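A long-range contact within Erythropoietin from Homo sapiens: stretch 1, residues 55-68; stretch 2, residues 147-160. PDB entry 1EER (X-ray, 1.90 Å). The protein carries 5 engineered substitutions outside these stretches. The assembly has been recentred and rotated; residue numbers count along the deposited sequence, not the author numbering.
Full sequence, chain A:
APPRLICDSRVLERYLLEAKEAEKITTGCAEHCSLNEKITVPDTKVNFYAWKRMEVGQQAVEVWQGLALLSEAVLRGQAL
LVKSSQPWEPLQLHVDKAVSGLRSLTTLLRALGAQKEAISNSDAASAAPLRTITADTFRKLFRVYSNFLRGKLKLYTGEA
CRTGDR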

# COMPACT_ATOMS: atom_id res chain seq x y z
N GLU A 55 -5.22 19.85 18.95
CA GLU A 55 -4.94 18.88 20.00
C GLU A 55 -4.84 17.52 19.30
O GLU A 55 -5.72 17.17 18.52
CB GLU A 55 -6.07 18.87 21.03
CG GLU A 55 -5.68 18.36 22.41
CD GLU A 55 -6.88 18.01 23.26
OE1 GLU A 55 -8.00 18.44 22.92
OE2 GLU A 55 -6.70 17.30 24.28
N VAL A 56 -3.78 16.77 19.58
CA VAL A 56 -3.58 15.47 18.93
C VAL A 56 -4.76 14.54 19.14
O VAL A 56 -5.14 13.78 18.25
CB VAL A 56 -2.30 14.79 19.44
CG1 VAL A 56 -2.02 13.54 18.63
CG2 VAL A 56 -1.13 15.76 19.35
N GLY A 57 -5.35 14.60 20.33
CA GLY A 57 -6.49 13.75 20.63
C GLY A 57 -7.62 13.92 19.63
O GLY A 57 -8.37 12.98 19.37
N GLN A 58 -7.73 15.12 19.07
CA GLN A 58 -8.76 15.42 18.07
C GLN A 58 -8.50 14.65 16.77
O GLN A 58 -9.42 14.41 15.99
CB GLN A 58 -8.81 16.94 17.79
CG GLN A 58 -9.83 17.36 16.73
CD GLN A 58 -11.26 16.93 17.06
OE1 GLN A 58 -11.62 16.76 18.23
NE2 GLN A 58 -12.07 16.74 16.02
N GLN A 59 -7.25 14.28 16.53
CA GLN A 59 -6.95 13.50 15.34
C GLN A 59 -7.71 12.17 15.52
O GLN A 59 -8.35 11.68 14.59
CB GLN A 59 -5.44 13.25 15.22
CG GLN A 59 -4.58 14.51 15.20
CD GLN A 59 -3.10 14.20 15.01
OE1 GLN A 59 -2.71 13.04 14.91
NE2 GLN A 59 -2.28 15.24 14.96
N ALA A 60 -7.63 11.62 16.72
CA ALA A 60 -8.31 10.37 17.07
C ALA A 60 -9.81 10.50 16.80
O ALA A 60 -10.40 9.65 16.13
CB ALA A 60 -8.06 10.04 18.53
N VAL A 61 -10.41 11.56 17.32
CA VAL A 61 -11.84 11.81 17.12
C VAL A 61 -12.21 11.76 15.64
O VAL A 61 -13.09 11.00 15.22
CB VAL A 61 -12.26 13.19 17.69
CG1 VAL A 61 -13.75 13.45 17.42
CG2 VAL A 61 -11.96 13.26 19.18
N GLU A 62 -11.53 12.58 14.85
CA GLU A 62 -11.79 12.63 13.42
C GLU A 62 -11.70 11.28 12.72
O GLU A 62 -12.63 10.88 12.02
CB GLU A 62 -10.81 13.60 12.75
CG GLU A 62 -11.31 15.02 12.65
CD GLU A 62 -10.35 15.92 11.90
OE1 GLU A 62 -9.92 15.53 10.79
OE2 GLU A 62 -10.03 17.01 12.41
N VAL A 63 -10.58 10.58 12.90
CA VAL A 63 -10.37 9.29 12.24
C VAL A 63 -11.34 8.18 12.67
O VAL A 63 -11.93 7.50 11.83
CB VAL A 63 -8.90 8.81 12.44
CG1 VAL A 63 -8.71 7.39 11.88
CG2 VAL A 63 -7.96 9.78 11.75
N TRP A 64 -11.49 8.00 13.98
CA TRP A 64 -12.37 6.96 14.49
C TRP A 64 -13.82 7.16 14.04
O TRP A 64 -14.45 6.24 13.52
CB TRP A 64 -12.30 6.92 16.01
CG TRP A 64 -13.16 5.85 16.57
CD1 TRP A 64 -14.36 6.01 17.20
CD2 TRP A 64 -12.92 4.45 16.48
NE1 TRP A 64 -14.89 4.78 17.50
CE2 TRP A 64 -14.03 3.81 17.07
CE3 TRP A 64 -11.88 3.67 15.96
CZ2 TRP A 64 -14.13 2.41 17.16
CZ3 TRP A 64 -11.98 2.29 16.04
CH2 TRP A 64 -13.10 1.67 16.64
N GLN A 65 -14.35 8.36 14.22
CA GLN A 65 -15.72 8.61 13.81
C GLN A 65 -15.83 8.58 12.30
O GLN A 65 -16.77 7.99 11.76
CB GLN A 65 -16.19 9.94 14.34
CG GLN A 65 -16.36 9.95 15.82
CD GLN A 65 -16.79 11.29 16.33
OE1 GLN A 65 -16.52 11.65 17.47
NE2 GLN A 65 -17.45 12.05 15.48
N GLY A 66 -14.87 9.20 11.61
CA GLY A 66 -14.91 9.20 10.16
C GLY A 66 -14.94 7.80 9.58
O GLY A 66 -15.68 7.52 8.64
N LEU A 67 -14.12 6.93 10.15
CA LEU A 67 -14.03 5.53 9.72
C LEU A 67 -15.35 4.80 9.94
O LEU A 67 -15.76 3.98 9.12
CB LEU A 67 -12.92 4.82 10.49
CG LEU A 67 -12.40 3.50 9.92
CD1 LEU A 67 -11.63 3.76 8.64
CD2 LEU A 67 -11.53 2.81 10.97
N ALA A 68 -16.00 5.11 11.06
CA ALA A 68 -17.29 4.51 11.40
C ALA A 68 -18.33 4.86 10.34
O ALA A 68 -19.06 4.00 9.86
CB ALA A 68 -17.75 4.99 12.76
N ASN A 147 -8.90 8.28 -0.21
CA ASN A 147 -8.43 9.54 0.35
C ASN A 147 -8.45 9.52 1.88
O ASN A 147 -7.57 10.11 2.52
CB ASN A 147 -9.28 10.71 -0.16
CG ASN A 147 -8.76 11.28 -1.48
OD1 ASN A 147 -7.64 11.01 -1.89
ND2 ASN A 147 -9.59 12.08 -2.14
N PHE A 148 -9.44 8.85 2.46
CA PHE A 148 -9.53 8.77 3.92
C PHE A 148 -8.43 7.91 4.56
O PHE A 148 -7.77 8.32 5.52
CB PHE A 148 -10.89 8.22 4.35
CG PHE A 148 -11.17 8.38 5.82
CD1 PHE A 148 -10.69 7.45 6.74
CD2 PHE A 148 -11.89 9.47 6.30
CE1 PHE A 148 -10.93 7.59 8.10
CE2 PHE A 148 -12.14 9.63 7.66
CZ PHE A 148 -11.65 8.69 8.57
N LEU A 149 -8.24 6.70 4.03
CA LEU A 149 -7.24 5.79 4.57
C LEU A 149 -5.82 6.31 4.33
O LEU A 149 -4.97 6.26 5.22
CB LEU A 149 -7.37 4.39 3.94
CG LEU A 149 -8.72 3.67 3.85
CD1 LEU A 149 -8.48 2.29 3.26
CD2 LEU A 149 -9.37 3.58 5.20
N ARG A 150 -5.58 6.81 3.12
CA ARG A 150 -4.25 7.29 2.78
C ARG A 150 -4.01 8.67 3.36
O ARG A 150 -2.87 9.14 3.40
CB ARG A 150 -4.07 7.30 1.26
CG ARG A 150 -4.48 8.58 0.58
CD ARG A 150 -4.48 8.42 -0.93
NE ARG A 150 -4.99 9.61 -1.60
CZ ARG A 150 -4.37 10.25 -2.58
NH1 ARG A 150 -3.19 9.81 -3.02
NH2 ARG A 150 -4.91 11.33 -3.12
N GLY A 151 -5.09 9.30 3.83
CA GLY A 151 -4.98 10.64 4.38
C GLY A 151 -4.91 10.75 5.89
O GLY A 151 -3.91 10.36 6.50
N LYS A 152 -5.96 11.27 6.51
CA LYS A 152 -5.96 11.45 7.95
C LYS A 152 -5.79 10.14 8.72
O LYS A 152 -5.23 10.14 9.81
CB LYS A 152 -7.24 12.17 8.39
CG LYS A 152 -8.51 11.38 8.25
CD LYS A 152 -9.69 12.19 8.74
CE LYS A 152 -10.16 13.17 7.68
NZ LYS A 152 -10.66 14.44 8.28
N LEU A 153 -6.25 9.03 8.16
CA LEU A 153 -6.07 7.75 8.85
C LEU A 153 -4.57 7.48 8.94
O LEU A 153 -4.03 7.26 10.03
CB LEU A 153 -6.75 6.61 8.10
CG LEU A 153 -6.84 5.33 8.95
CD1 LEU A 153 -8.13 4.61 8.64
CD2 LEU A 153 -5.65 4.44 8.67
N LYS A 154 -3.89 7.52 7.80
CA LYS A 154 -2.46 7.29 7.77
C LYS A 154 -1.76 8.31 8.66
O LYS A 154 -0.89 7.94 9.46
CB LYS A 154 -1.92 7.40 6.33
CG LYS A 154 -0.42 7.17 6.21
CD LYS A 154 0.05 5.93 6.99
CE LYS A 154 1.25 5.25 6.31
NZ LYS A 154 2.13 4.52 7.26
N LEU A 155 -2.16 9.58 8.54
CA LEU A 155 -1.56 10.64 9.34
C LEU A 155 -1.72 10.39 10.84
O LEU A 155 -0.75 10.49 11.60
CB LEU A 155 -2.19 12.00 8.99
CG LEU A 155 -1.74 12.63 7.66
CD1 LEU A 155 -2.47 13.95 7.47
CD2 LEU A 155 -0.23 12.83 7.65
N TYR A 156 -2.93 10.06 11.26
CA TYR A 156 -3.18 9.78 12.66
C TYR A 156 -2.32 8.59 13.12
O TYR A 156 -1.62 8.65 14.14
CB TYR A 156 -4.66 9.48 12.89
CG TYR A 156 -4.91 8.83 14.22
CD1 TYR A 156 -4.70 9.53 15.41
CD2 TYR A 156 -5.27 7.48 14.31
CE1 TYR A 156 -4.84 8.92 16.64
CE2 TYR A 156 -5.41 6.87 15.55
CZ TYR A 156 -5.19 7.60 16.71
OH TYR A 156 -5.29 7.01 17.94
N THR A 157 -2.38 7.50 12.36
CA THR A 157 -1.62 6.29 12.69
C THR A 157 -0.12 6.53 12.80
O THR A 157 0.54 5.98 13.67
CB THR A 157 -1.86 5.19 11.65
OG1 THR A 157 -3.21 4.71 11.75
CG2 THR A 157 -0.92 4.04 11.89
N GLY A 158 0.42 7.37 11.91
CA GLY A 158 1.84 7.66 11.94
C GLY A 158 2.28 8.31 13.24
O GLY A 158 3.27 7.91 13.84
N GLU A 159 1.54 9.32 13.68
CA GLU A 159 1.89 10.01 14.91
C GLU A 159 1.66 9.17 16.16
O GLU A 159 2.50 9.15 17.07
CB GLU A 159 1.09 11.30 15.03
CG GLU A 159 1.24 12.00 16.38
CD GLU A 159 1.69 13.44 16.25
OE1 GLU A 159 1.21 14.14 15.33
OE2 GLU A 159 2.51 13.89 17.08
N ALA A 160 0.53 8.48 16.21
CA ALA A 160 0.16 7.67 17.37
C ALA A 160 1.12 6.52 17.66
O ALA A 160 1.31 6.13 18.80
CB ALA A 160 -1.27 7.15 17.21
O HOH W 1 -2.20 11.03 16.53

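Two helices running roughly antiparallel, with 144° between their directions and 9.4 Å between their axes at closest approach, pack through a small apolar seam centred on one valine and fastened by a single salt bridge.

Val63 is the knob. Its CA-to-CB bond points toward the partner helix, and its side chain sits among Phe148, Lys152, Leu153 and Tyr156. Val63 CG2 reaches Lys152 O at 3.4 Å and Tyr156 CB at 3.5 Å, while Val63 CG1 lies 4.0 Å from Leu153 CG. A short, branched residue suits this place: it fills the hole while the backbones stay close, with Val63 CA and Leu153 CA 5.7 Å apart.

One turn along, at Gly66, the rule is absence. A CB there would point toward the other stretch and fall 2.5 Å from Phe148 CE2, a clash, so the missing side chain leaves room for the phenylalanine. Phe148, chi1 in the t well, pushes its ring tip against the helix backbone: CZ is 3.4 Å from Leu67 N and 3.6 Å from Gly66 C, and Val63 O lies at the ring edge, 3.5 Å from CZ. Leu67 starts sideways, but its end swings nearer, so that its CD1 meets Leu153 CD1 at 3.6 Å, Phe148 CE1 at 3.9 Å and Leu149 CD2 at 4.1 Å. The leucine ends thus pack together beside the ring.

Toward the start of the first helix, Tyr156 supplies the bulk. Its ring lies against small Ala60, whose CA sits over one face, 4.2 Å from the ring centroid in a CH-pi contact; Ala60 CB is 3.9 Å from Tyr156 CE1. Alanine lets the broad ring lie close to the backbone. Gln59 adds its aliphatic part, with CB 3.8 Å from Tyr156 CD1, and keeps its amide for polar work: a water donates to Gln59 OE1 at 2.6 Å and, weakly, to Tyr156 O at 3.4 Å, linking the helices.

The charged fastening pairs Glu62 with Lys152. Lys152 NZ donates to Glu62 OE1 at 2.8 Å, the only direct hydrogen bond across the stretches. Glu62 leaves its helix sideways and its end comes nearer; the CA-to-CB bond of Lys152 points toward the first helix, and Lys152 CG packs 3.9 Å from Val63 CG2. The lysine therefore does double duty, its methylene chain joining the apolar packing while its ammonium meets the carboxylate of Glu62. Val56 CG1 touches Glu159 CG at 4.2 Å. Altogether 597 Å² is buried, counting both sides.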